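Local structure of encapsidation protein (Lactococcus phage asccphi28, 7JQP) at residues I21-G27 against D219-V225; L44-S50 against F115-V121; R279-A285 against Y296-K301. The protein probably acts as the ATPase of the phage DNA packaging motor, a five-subunit assembly thought to use ATP hydrolysis to drive the viral genome into its capsid. Residues are numbered along the deposited sequence.

Contact 1 (I21-G27 against D219-V225); sequences IFLVVGG and DYCVQFV
Two parallel strands, 21-26 and 221-225, run with axes 4.6 Å apart at closest approach and N-to-C directions 24° from each other. The register pairs F22 with C221, L23 with V222, V24 with Q223, V25 with F224 and G26 with V225, all at extended phi/psi except G26. Five backbone hydrogen bonds weave between the strands: C221 N to I21 O (2.9 Å), L23 N to C221 O (2.9 Å), Q223 N to L23 O (2.8 Å), V25 N to Q223 O (3.2 Å) and V225 N to V25 O (2.7 Å). L23 and V25 thus use both N and O here, and I21 its O, while F22, V24 and G26 bond to L184, M186 and S188 of strand 183-188. G27 N and V225 O lie 2.7 Å apart but at too poor an angle to bond.

One face carries F22, V24, C221 and Q223, the other L23, V25, V222 and F224. L23 CB meets V222 CG2 at 4.0 Å and F22 CD1 meets C221 CB at 4.1 Å. Q223 OE1 takes a hydrogen bond from W9 NE1, and D219 forms a salt bridge with R240 of a neighbouring subunit. At 88/-167 G26 calls for glycine, and a CB would hit V225 O; less well-ordered G27 also suits glycine, having positive phi and V225 CG1 close by. G26 O accepts a bond from K32, consistent with a Walker A loop opening here. With L23 and V25 bonded to 221-225 and F22, V24 and G26 to 183-188, strand 21-26 is a buried inner strand leading into a probable nucleotide-binding loop.

Contact 2 (L44-S50 against F115-V121); sequences LFFNNVS and FDDRCIV
The last turn of helix 32-46 and the loop after it meet the tight turn linking strand 112-115 to strand 118-125. L44 (m,p) points toward strand 118-125, its CD2 lying 3.9 Å from I120 CB and 4.0 Å from V121 CG2. Its carbonyl receives R118: NH2 donates to L44 O at a very short 2.4 Å, with a weak NH1 bond besides. R118 reaches it with chi1 and chi2 both t and chi3 p. F45 (chi1 m) lays its ring on F115 (chi1 t) in an offset stack, centroids 4.0 Å apart and planes at 4°; F45 CE1 also touches I120 CD1 at 3.8 Å. Flat rings suit this narrow gap, and H104 stacks on F115 too. N48, left-handed at 60/40, a conformation asparagine tolerates well, sets its CA over the guanidinium face, 3.6 Å from R118 NH1. S50 then enters strand 50-55, its OG donating to C119 O at 3.0 Å.

The second segment turns through D116 and D117, both at positive phi, which aspartate tolerates, closed by F115 N to R118 O (2.7 Å) and R118 N to F115 O (3.1 Å). C119 N bonds to E90 of a neighbouring subunit. I120 (-115/-18) and V121 both face I113, a classic beta bulge beside a two-residue type I' beta-hairpin turn, here packed against the C-terminal end of the helix that follows the probable P-loop.

Contact 3 (R279-A285 against Y296-K301); sequences RQYLGIA and YYQVYK
At the apolar centre, L282 CD2 packs on V299 CG2 (3.5 Å), and I284 CD1 lies 4.0 Å from Y297 CZ, with I284 CG1 over the Y297 ring face, 4.2 Å from its centroid. These residues share one face of a beta hairpin.

The strands are antiparallel, axes 4.7 Å apart at 155°. Hydrogen-bonded pairs are Y281-Y300 (Y281 N to Y300 O 3.0 Å, Y300 N to Y281 O 2.8 Å), G283-Q298 (G283 N to Q298 O 2.9 Å, Q298 N to G283 O 2.8 Å) and A285-Y296 (A285 N to Y296 O and Y296 N to A285 O, both 2.8 Å). On the second face, a CB on G283 would crowd Y300 CE1. Outermost, Q280 NE2 lies 3.7 Å from K301 CG. Chemically, one face is apolar, packed on helices 352-365 and 328-343; the other carries tyrosines, glutamine and small residues, where Y300 OH satisfies Q298 OE1 at a very short 2.4 Å.

How the contacts relate
Contacts 1 and 2 both reach one large mixed sheet, with centres 26 Å apart and nearest atoms about 13 Å apart. The chain links them directly: strand 21-26 ends at the probable P-loop, and helix 32-46 carries on from there to contact 2. A sulfate, probably from the crystallisation liquor, lies about 6 Å from G27, consistent with a phosphate-binding pocket beside contact 1, whereas contact 2 sits at the far end of that helix. Both touch a neighbouring subunit. Contact 3 comes later in the chain and belongs to a separate sheet; its centre is about 30 Å from the centre of contact 1 and about 49 Å from that of contact 2, which lies on the opposite side of the chain's centre.

Contact 1 (I21-G27 against D219-V225)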
loop_
_atom_site.group_PDB
_atom_site.type_symbol
_atom_site.label_atom_id
_atom_site.label_comp_id
_atom_site.label_asym_id
_atom_site.label_seq_id
_atom_site.Cartn_x
_atom_site.Cartn_y
_atom_site.Cartn_z
ATOM N N ILE A 21 -27.530 24.361 -11.849
ATOM C CA ILE A 21 -27.109 22.965 -11.899
ATOM C C ILE A 21 -27.141 22.506 -13.351
ATOM O O ILE A 21 -28.163 22.650 -14.031
ATOM C CB ILE A 21 -28.006 22.068 -11.024
ATOM C CG1 ILE A 21 -27.949 22.532 -9.565
ATOM C CG2 ILE A 21 -27.588 20.612 -11.151
ATOM C CD1 ILE A 21 -28.861 21.760 -8.628
ATOM N N PHE A 22 -26.026 21.948 -13.818
ATOM C CA PHE A 22 -25.889 21.498 -15.195
ATOM C C PHE A 22 -25.323 20.088 -15.228
ATOM O O PHE A 22 -24.480 19.726 -14.401
ATOM C CB PHE A 22 -24.973 22.428 -15.991
ATOM C CG PHE A 22 -25.247 23.885 -15.773
ATOM C CD1 PHE A 22 -26.275 24.522 -16.445
ATOM C CD2 PHE A 22 -24.485 24.613 -14.877
ATOM C CE1 PHE A 22 -26.524 25.864 -16.241
ATOM C CE2 PHE A 22 -24.732 25.953 -14.664
ATOM C CZ PHE A 22 -25.752 26.579 -15.346
ATOM N N LEU A 23 -25.792 19.297 -16.188
ATOM C CA LEU A 23 -25.274 17.959 -16.446
ATOM C C LEU A 23 -24.771 17.915 -17.881
ATOM O O LEU A 23 -25.550 18.116 -18.819
ATOM C CB LEU A 23 -26.348 16.896 -16.217
ATOM C CG LEU A 23 -25.918 15.450 -16.469
ATOM C CD1 LEU A 23 -24.934 14.992 -15.406
ATOM C CD2 LEU A 23 -27.128 14.528 -16.507
ATOM N N VAL A 24 -23.474 17.672 -18.048
ATOM C CA VAL A 24 -22.836 17.632 -19.358
ATOM C C VAL A 24 -22.353 16.209 -19.607
ATOM O O VAL A 24 -21.512 15.691 -18.863
ATOM C CB VAL A 24 -21.673 18.631 -19.448
ATOM C CG1 VAL A 24 -21.128 18.685 -20.864
ATOM C CG2 VAL A 24 -22.117 20.010 -18.993
ATOM N N VAL A 25 -22.884 15.582 -20.653
ATOM C CA VAL A 25 -22.570 14.201 -20.999
ATOM C C VAL A 25 -22.063 14.163 -22.432
ATOM O O VAL A 25 -22.535 14.921 -23.287
ATOM C CB VAL A 25 -23.792 13.276 -20.832
ATOM C CG1 VAL A 25 -23.395 11.828 -21.070
ATOM C CG2 VAL A 25 -24.397 13.445 -19.448
ATOM N N GLY A 26 -21.105 13.286 -22.690
ATOM C CA GLY A 26 -20.546 13.161 -24.016
ATOM C C GLY A 26 -19.391 14.112 -24.239
ATOM O O GLY A 26 -18.843 14.724 -23.319
ATOM N N GLY A 27 -19.015 14.229 -25.507
ATOM C CA GLY A 27 -17.920 15.112 -25.868
ATOM C C GLY A 27 -16.596 14.716 -25.255
ATOM O O GLY A 27 -15.859 15.579 -24.761
ATOM N N ASP A 219 -35.110 21.941 -11.541
ATOM C CA ASP A 219 -33.952 22.220 -10.709
ATOM C C ASP A 219 -32.620 22.096 -11.437
ATOM O O ASP A 219 -31.585 22.432 -10.850
ATOM C CB ASP A 219 -33.933 21.276 -9.494
ATOM C CG ASP A 219 -35.302 21.101 -8.866
ATOM O OD1 ASP A 219 -35.935 22.118 -8.515
ATOM O OD2 ASP A 219 -35.748 19.942 -8.729
ATOM N N TYR A 220 -32.607 21.632 -12.685
ATOM C CA TYR A 220 -31.336 21.430 -13.366
ATOM C C TYR A 220 -31.537 21.434 -14.873
ATOM O O TYR A 220 -32.657 21.311 -15.376
ATOM C CB TYR A 220 -30.669 20.116 -12.927
ATOM C CG TYR A 220 -31.456 18.872 -13.284
ATOM C CD1 TYR A 220 -31.304 18.259 -14.522
ATOM C CD2 TYR A 220 -32.347 18.308 -12.382
ATOM C CE1 TYR A 220 -32.021 17.125 -14.852
ATOM C CE2 TYR A 220 -33.066 17.174 -12.702
ATOM C CZ TYR A 220 -32.900 16.587 -13.936
ATOM O OH TYR A 220 -33.620 15.460 -14.251
ATOM N N CYS A 221 -30.417 21.568 -15.581
ATOM C CA CYS A 221 -30.372 21.607 -17.035
ATOM C C CYS A 221 -29.404 20.538 -17.517
ATOM O O CYS A 221 -28.320 20.374 -16.950
ATOM C CB CYS A 221 -29.931 22.988 -17.525
ATOM S SG CYS A 221 -30.090 23.244 -19.297
ATOM N N VAL A 222 -29.793 19.812 -18.561
ATOM C CA VAL A 222 -28.980 18.739 -19.119
ATOM C C VAL A 222 -28.590 19.119 -20.539
ATOM O O VAL A 222 -29.448 19.496 -21.345
ATOM C CB VAL A 222 -29.719 17.388 -19.101
ATOM C CG1 VAL A 222 -28.855 16.300 -19.733
ATOM C CG2 VAL A 222 -30.105 17.012 -17.675
ATOM N N GLN A 223 -27.297 19.020 -20.838
ATOM C CA GLN A 223 -26.772 19.274 -22.170
ATOM C C GLN A 223 -25.919 18.090 -22.606
ATOM O O GLN A 223 -25.201 17.498 -21.794
ATOM C CB GLN A 223 -25.943 20.565 -22.225
ATOM C CG GLN A 223 -25.597 20.950 -23.656
ATOM C CD GLN A 223 -24.373 21.831 -23.749
ATOM O OE1 GLN A 223 -23.570 21.887 -22.821
ATOM N NE2 GLN A 223 -24.150 22.410 -24.922
ATOM N N PHE A 224 -25.997 17.753 -23.889
ATOM C CA PHE A 224 -25.249 16.650 -24.476
ATOM C C PHE A 224 -24.200 17.222 -25.420
ATOM O O PHE A 224 -24.519 18.059 -26.271
ATOM C CB PHE A 224 -26.185 15.711 -25.233
ATOM C CG PHE A 224 -27.285 15.139 -24.387
ATOM C CD1 PHE A 224 -27.056 14.056 -23.555
ATOM C CD2 PHE A 224 -28.552 15.696 -24.420
ATOM C CE1 PHE A 224 -28.077 13.535 -22.778
ATOM C CE2 PHE A 224 -29.573 15.181 -23.645
ATOM C CZ PHE A 224 -29.336 14.100 -22.823
ATOM N N VAL A 225 -22.955 16.777 -25.270
ATOM C CA VAL A 225 -21.842 17.290 -26.062
ATOM C C VAL A 225 -21.486 16.276 -27.139
ATOM O O VAL A 225 -21.125 15.131 -26.839
ATOM C CB VAL A 225 -20.621 17.601 -25.184
ATOM C CG1 VAL A 225 -19.558 18.331 -25.995
ATOM C CG2 VAL A 225 -21.032 18.421 -23.981
#

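Contact 2 (L44-S50 against F115-V121)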
loop_
_atom_site.group_PDB
_atom_site.type_symbol
_atom_site.label_atom_id
_atom_site.label_comp_id
_atom_site.label_asym_id
_atom_site.label_seq_id
_atom_site.Cartn_x
_atom_site.Cartn_y
_atom_site.Cartn_z
ATOM N N LEU A 44 -12.177 32.828 -9.880
ATOM C CA LEU A 44 -11.253 32.322 -8.874
ATOM C C LEU A 44 -10.089 33.286 -8.671
ATOM O O LEU A 44 -9.652 33.516 -7.538
ATOM C CB LEU A 44 -10.713 30.949 -9.272
ATOM C CG LEU A 44 -11.644 29.739 -9.241
ATOM C CD1 LEU A 44 -12.661 29.843 -10.367
ATOM C CD2 LEU A 44 -10.870 28.441 -9.326
ATOM N N PHE A 45 -9.567 33.853 -9.765
ATOM C CA PHE A 45 -8.383 34.698 -9.650
ATOM C C PHE A 45 -8.711 36.028 -8.973
ATOM O O PHE A 45 -7.950 36.492 -8.117
ATOM C CB PHE A 45 -7.735 34.936 -11.018
ATOM C CG PHE A 45 -7.041 33.718 -11.598
ATOM C CD1 PHE A 45 -7.023 32.510 -10.919
ATOM C CD2 PHE A 45 -6.355 33.807 -12.799
ATOM C CE1 PHE A 45 -6.379 31.403 -11.450
ATOM C CE2 PHE A 45 -5.702 32.708 -13.330
ATOM C CZ PHE A 45 -5.712 31.506 -12.653
ATOM N N PHE A 46 -9.836 36.662 -9.335
ATOM C CA PHE A 46 -10.098 38.028 -8.904
ATOM C C PHE A 46 -11.391 38.243 -8.125
ATOM O O PHE A 46 -11.584 39.345 -7.593
ATOM C CB PHE A 46 -10.111 38.969 -10.121
ATOM C CG PHE A 46 -8.999 38.714 -11.093
ATOM C CD1 PHE A 46 -7.692 39.028 -10.765
ATOM C CD2 PHE A 46 -9.261 38.152 -12.332
ATOM C CE1 PHE A 46 -6.663 38.788 -11.656
ATOM C CE2 PHE A 46 -8.237 37.911 -13.227
ATOM C CZ PHE A 46 -6.937 38.230 -12.890
ATOM N N ASN A 47 -12.281 37.256 -8.036
ATOM C CA ASN A 47 -13.536 37.424 -7.313
ATOM C C ASN A 47 -13.538 36.759 -5.940
ATOM O O ASN A 47 -14.594 36.678 -5.304
ATOM C CB ASN A 47 -14.706 36.891 -8.147
ATOM C CG ASN A 47 -15.009 37.761 -9.353
ATOM O OD1 ASN A 47 -14.590 38.917 -9.421
ATOM N ND2 ASN A 47 -15.738 37.206 -10.314
ATOM N N ASN A 48 -12.388 36.282 -5.467
ATOM C CA ASN A 48 -12.261 35.762 -4.105
ATOM C C ASN A 48 -13.201 34.584 -3.862
ATOM O O ASN A 48 -13.789 34.446 -2.787
ATOM C CB ASN A 48 -12.510 36.867 -3.075
ATOM C CG ASN A 48 -11.402 36.972 -2.048
ATOM O OD1 ASN A 48 -10.351 37.556 -2.314
ATOM N ND2 ASN A 48 -11.631 36.407 -0.867
ATOM N N VAL A 49 -13.334 33.719 -4.859
ATOM C CA VAL A 49 -14.154 32.522 -4.749
ATOM C C VAL A 49 -13.283 31.315 -5.063
ATOM O O VAL A 49 -12.457 31.350 -5.981
ATOM C CB VAL A 49 -15.382 32.581 -5.684
ATOM C CG1 VAL A 49 -16.446 33.489 -5.092
ATOM C CG2 VAL A 49 -14.986 33.078 -7.065
ATOM N N SER A 50 -13.494 30.238 -4.322
ATOM C CA SER A 50 -12.728 29.016 -4.494
ATOM C C SER A 50 -13.520 28.035 -5.348
ATOM O O SER A 50 -14.688 28.252 -5.681
ATOM C CB SER A 50 -12.386 28.392 -3.137
ATOM O OG SER A 50 -11.709 29.317 -2.304
ATOM N N PHE A 115 -3.617 30.245 -5.574
ATOM C CA PHE A 115 -3.400 31.366 -6.483
ATOM C C PHE A 115 -3.082 32.593 -5.642
ATOM O O PHE A 115 -3.946 33.086 -4.907
ATOM C CB PHE A 115 -4.631 31.598 -7.357
ATOM C CG PHE A 115 -4.578 32.859 -8.167
ATOM C CD1 PHE A 115 -3.972 32.873 -9.410
ATOM C CD2 PHE A 115 -5.145 34.029 -7.690
ATOM C CE1 PHE A 115 -3.928 34.029 -10.160
ATOM C CE2 PHE A 115 -5.102 35.189 -8.437
ATOM C CZ PHE A 115 -4.491 35.188 -9.673
ATOM N N ASP A 116 -1.843 33.078 -5.731
ATOM C CA ASP A 116 -1.420 34.249 -4.960
ATOM C C ASP A 116 -1.660 34.017 -3.471
ATOM O O ASP A 116 -2.212 34.863 -2.765
ATOM C CB ASP A 116 -2.156 35.491 -5.464
ATOM C CG ASP A 116 -1.554 36.038 -6.740
ATOM O OD1 ASP A 116 -0.885 35.258 -7.448
ATOM O OD2 ASP A 116 -1.837 37.203 -7.088
ATOM N N ASP A 117 -1.242 32.842 -2.998
ATOM C CA ASP A 117 -1.329 32.452 -1.593
ATOM C C ASP A 117 -2.761 32.240 -1.123
ATOM O O ASP A 117 -3.019 32.237 0.085
ATOM C CB ASP A 117 -0.640 33.483 -0.690
ATOM C CG ASP A 117 0.872 33.439 -0.787
ATOM O OD1 ASP A 117 1.399 32.494 -1.411
ATOM O OD2 ASP A 117 1.533 34.362 -0.265
ATOM N N ARG A 118 -3.698 32.035 -2.044
ATOM C CA ARG A 118 -5.090 31.781 -1.695
ATOM C C ARG A 118 -5.569 30.542 -2.434
ATOM O O ARG A 118 -5.488 30.480 -3.665
ATOM C CB ARG A 118 -5.982 32.978 -2.034
ATOM C CG ARG A 118 -7.445 32.774 -1.668
ATOM C CD ARG A 118 -8.269 34.011 -1.982
ATOM N NE ARG A 118 -8.067 34.449 -3.360
ATOM C CZ ARG A 118 -8.792 34.039 -4.397
ATOM N NH1 ARG A 118 -9.785 33.177 -4.227
ATOM N NH2 ARG A 118 -8.521 34.498 -5.611
ATOM N N CYS A 119 -6.080 29.568 -1.686
ATOM C CA CYS A 119 -6.571 28.341 -2.294
ATOM C C CYS A 119 -7.747 28.643 -3.212
ATOM O O CYS A 119 -8.727 29.270 -2.800
ATOM C CB CYS A 119 -6.995 27.350 -1.213
ATOM S SG CYS A 119 -7.659 25.799 -1.855
ATOM N N ILE A 120 -7.645 28.189 -4.458
ATOM C CA ILE A 120 -8.706 28.387 -5.434
ATOM C C ILE A 120 -9.341 27.083 -5.888
ATOM O O ILE A 120 -10.451 27.114 -6.442
ATOM C CB ILE A 120 -8.193 29.175 -6.658
ATOM C CG1 ILE A 120 -6.909 28.535 -7.193
ATOM C CG2 ILE A 120 -7.963 30.633 -6.291
ATOM C CD1 ILE A 120 -6.599 28.896 -8.631
ATOM N N VAL A 121 -8.697 25.939 -5.681
ATOM C CA VAL A 121 -9.259 24.647 -6.055
ATOM C C VAL A 121 -9.033 23.657 -4.923
ATOM O O VAL A 121 -7.940 23.584 -4.351
ATOM C CB VAL A 121 -8.650 24.124 -7.371
ATOM C CG1 VAL A 121 -9.284 22.797 -7.758
ATOM C CG2 VAL A 121 -8.848 25.145 -8.487
#

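Contact 3 (R279-A285 against Y296-K301)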
loop_
_atom_site.group_PDB
_atom_site.type_symbol
_atom_site.label_atom_id
_atom_site.label_comp_id
_atom_site.label_asym_id
_atom_site.label_seq_id
_atom_site.Cartn_x
_atom_site.Cartn_y
_atom_site.Cartn_z
ATOM N N ARG A 279 -43.692 8.278 0.731
ATOM C CA ARG A 279 -45.116 8.602 0.674
ATOM C C ARG A 279 -45.856 7.777 -0.371
ATOM O O ARG A 279 -46.922 8.180 -0.848
ATOM C CB ARG A 279 -45.319 10.099 0.421
ATOM C CG ARG A 279 -44.960 10.955 1.628
ATOM C CD ARG A 279 -45.195 12.438 1.390
ATOM N NE ARG A 279 -45.195 13.170 2.654
ATOM C CZ ARG A 279 -45.696 14.389 2.819
ATOM N NH1 ARG A 279 -46.245 15.033 1.797
ATOM N NH2 ARG A 279 -45.651 14.965 4.013
ATOM N N GLN A 280 -45.309 6.617 -0.717
ATOM C CA GLN A 280 -45.902 5.728 -1.703
ATOM C C GLN A 280 -45.605 4.296 -1.289
ATOM O O GLN A 280 -44.860 4.043 -0.338
ATOM C CB GLN A 280 -45.361 5.993 -3.111
ATOM C CG GLN A 280 -46.101 7.057 -3.899
ATOM C CD GLN A 280 -45.566 7.194 -5.313
ATOM O OE1 GLN A 280 -44.450 6.761 -5.611
ATOM N NE2 GLN A 280 -46.364 7.786 -6.197
ATOM N N TYR A 281 -46.187 3.352 -2.021
ATOM C CA TYR A 281 -45.942 1.935 -1.804
ATOM C C TYR A 281 -45.384 1.330 -3.082
ATOM O O TYR A 281 -45.983 1.467 -4.153
ATOM C CB TYR A 281 -47.217 1.203 -1.385
ATOM C CG TYR A 281 -47.846 1.750 -0.126
ATOM C CD1 TYR A 281 -48.617 2.904 -0.158
ATOM C CD2 TYR A 281 -47.670 1.115 1.093
ATOM C CE1 TYR A 281 -49.196 3.408 0.989
ATOM C CE2 TYR A 281 -48.244 1.613 2.247
ATOM C CZ TYR A 281 -49.007 2.759 2.189
ATOM O OH TYR A 281 -49.584 3.257 3.337
ATOM N N LEU A 282 -44.234 0.676 -2.965
ATOM C CA LEU A 282 -43.604 -0.013 -4.079
ATOM C C LEU A 282 -43.915 -1.498 -3.970
ATOM O O LEU A 282 -43.764 -2.088 -2.896
ATOM C CB LEU A 282 -42.093 0.203 -4.081
ATOM C CG LEU A 282 -41.577 1.632 -4.228
ATOM C CD1 LEU A 282 -40.067 1.637 -4.037
ATOM C CD2 LEU A 282 -41.951 2.209 -5.574
ATOM N N GLY A 283 -44.349 -2.092 -5.072
ATOM C CA GLY A 283 -44.731 -3.488 -5.076
ATOM C C GLY A 283 -43.997 -4.250 -6.157
ATOM O O GLY A 283 -43.691 -3.720 -7.224
ATOM N N ILE A 284 -43.714 -5.515 -5.857
ATOM C CA ILE A 284 -43.101 -6.440 -6.800
ATOM C C ILE A 284 -44.103 -7.550 -7.075
ATOM O O ILE A 284 -44.595 -8.194 -6.142
ATOM C CB ILE A 284 -41.778 -7.018 -6.262
ATOM C CG1 ILE A 284 -40.724 -5.914 -6.171
ATOM C CG2 ILE A 284 -41.306 -8.159 -7.152
ATOM C CD1 ILE A 284 -39.396 -6.363 -5.594
ATOM N N ALA A 285 -44.400 -7.773 -8.351
ATOM C CA ALA A 285 -45.372 -8.771 -8.766
ATOM C C ALA A 285 -44.657 -9.879 -9.521
ATOM O O ALA A 285 -43.868 -9.608 -10.433
ATOM C CB ALA A 285 -46.460 -8.151 -9.646
ATOM N N TYR A 296 -42.520 -8.077 -12.347
ATOM C CA TYR A 296 -43.018 -6.741 -12.648
ATOM C C TYR A 296 -42.819 -5.854 -11.429
ATOM O O TYR A 296 -43.191 -6.233 -10.314
ATOM C CB TYR A 296 -44.499 -6.746 -13.032
ATOM C CG TYR A 296 -44.827 -7.492 -14.298
ATOM C CD1 TYR A 296 -44.800 -8.877 -14.339
ATOM C CD2 TYR A 296 -45.174 -6.808 -15.455
ATOM C CE1 TYR A 296 -45.110 -9.561 -15.496
ATOM C CE2 TYR A 296 -45.489 -7.483 -16.616
ATOM C CZ TYR A 296 -45.454 -8.861 -16.631
ATOM O OH TYR A 296 -45.761 -9.540 -17.786
ATOM N N TYR A 297 -42.240 -4.678 -11.642
ATOM C CA TYR A 297 -42.000 -3.702 -10.587
ATOM C C TYR A 297 -43.018 -2.583 -10.743
ATOM O O TYR A 297 -43.067 -1.930 -11.791
ATOM C CB TYR A 297 -40.573 -3.163 -10.660
ATOM C CG TYR A 297 -39.531 -4.113 -10.114
ATOM C CD1 TYR A 297 -39.581 -5.470 -10.400
ATOM C CD2 TYR A 297 -38.492 -3.649 -9.319
ATOM C CE1 TYR A 297 -38.633 -6.339 -9.901
ATOM C CE2 TYR A 297 -37.536 -4.512 -8.819
ATOM C CZ TYR A 297 -37.611 -5.856 -9.114
ATOM O OH TYR A 297 -36.665 -6.723 -8.620
ATOM N N GLN A 298 -43.820 -2.357 -9.702
ATOM C CA GLN A 298 -44.938 -1.431 -9.780
ATOM C C GLN A 298 -44.915 -0.469 -8.600
ATOM O O GLN A 298 -44.281 -0.721 -7.571
ATOM C CB GLN A 298 -46.289 -2.170 -9.808
ATOM C CG GLN A 298 -46.298 -3.463 -10.606
ATOM C CD GLN A 298 -47.400 -4.411 -10.156
ATOM O OE1 GLN A 298 -47.786 -4.421 -8.986
ATOM N NE2 GLN A 298 -47.914 -5.207 -11.085
ATOM N N VAL A 299 -45.638 0.638 -8.768
ATOM C CA VAL A 299 -45.795 1.664 -7.745
ATOM C C VAL A 299 -47.282 1.901 -7.532
ATOM O O VAL A 299 -48.032 2.063 -8.500
ATOM C CB VAL A 299 -45.095 2.978 -8.146
ATOM C CG1 VAL A 299 -45.153 3.984 -7.010
ATOM C CG2 VAL A 299 -43.656 2.697 -8.561
ATOM N N TYR A 300 -47.709 1.911 -6.272
ATOM C CA TYR A 300 -49.100 2.152 -5.911
ATOM C C TYR A 300 -49.180 3.389 -5.027
ATOM O O TYR A 300 -48.500 3.470 -3.999
ATOM C CB TYR A 300 -49.698 0.941 -5.190
ATOM C CG TYR A 300 -49.774 -0.297 -6.055
ATOM C CD1 TYR A 300 -48.722 -1.202 -6.093
ATOM C CD2 TYR A 300 -50.893 -0.559 -6.835
ATOM C CE1 TYR A 300 -48.782 -2.336 -6.883
ATOM C CE2 TYR A 300 -50.961 -1.690 -7.628
ATOM C CZ TYR A 300 -49.903 -2.574 -7.650
ATOM O OH TYR A 300 -49.971 -3.698 -8.439
ATOM N N LYS A 301 -50.011 4.353 -5.435
ATOM C CA LYS A 301 -50.150 5.587 -4.667
ATOM C C LYS A 301 -50.848 5.341 -3.334
ATOM O O LYS A 301 -50.510 5.976 -2.328
ATOM C CB LYS A 301 -50.907 6.633 -5.486
ATOM C CG LYS A 301 -50.045 7.336 -6.530
ATOM C CD LYS A 301 -50.828 8.395 -7.297
ATOM C CE LYS A 301 -49.897 9.320 -8.070
ATOM N NZ LYS A 301 -50.600 10.533 -8.579
#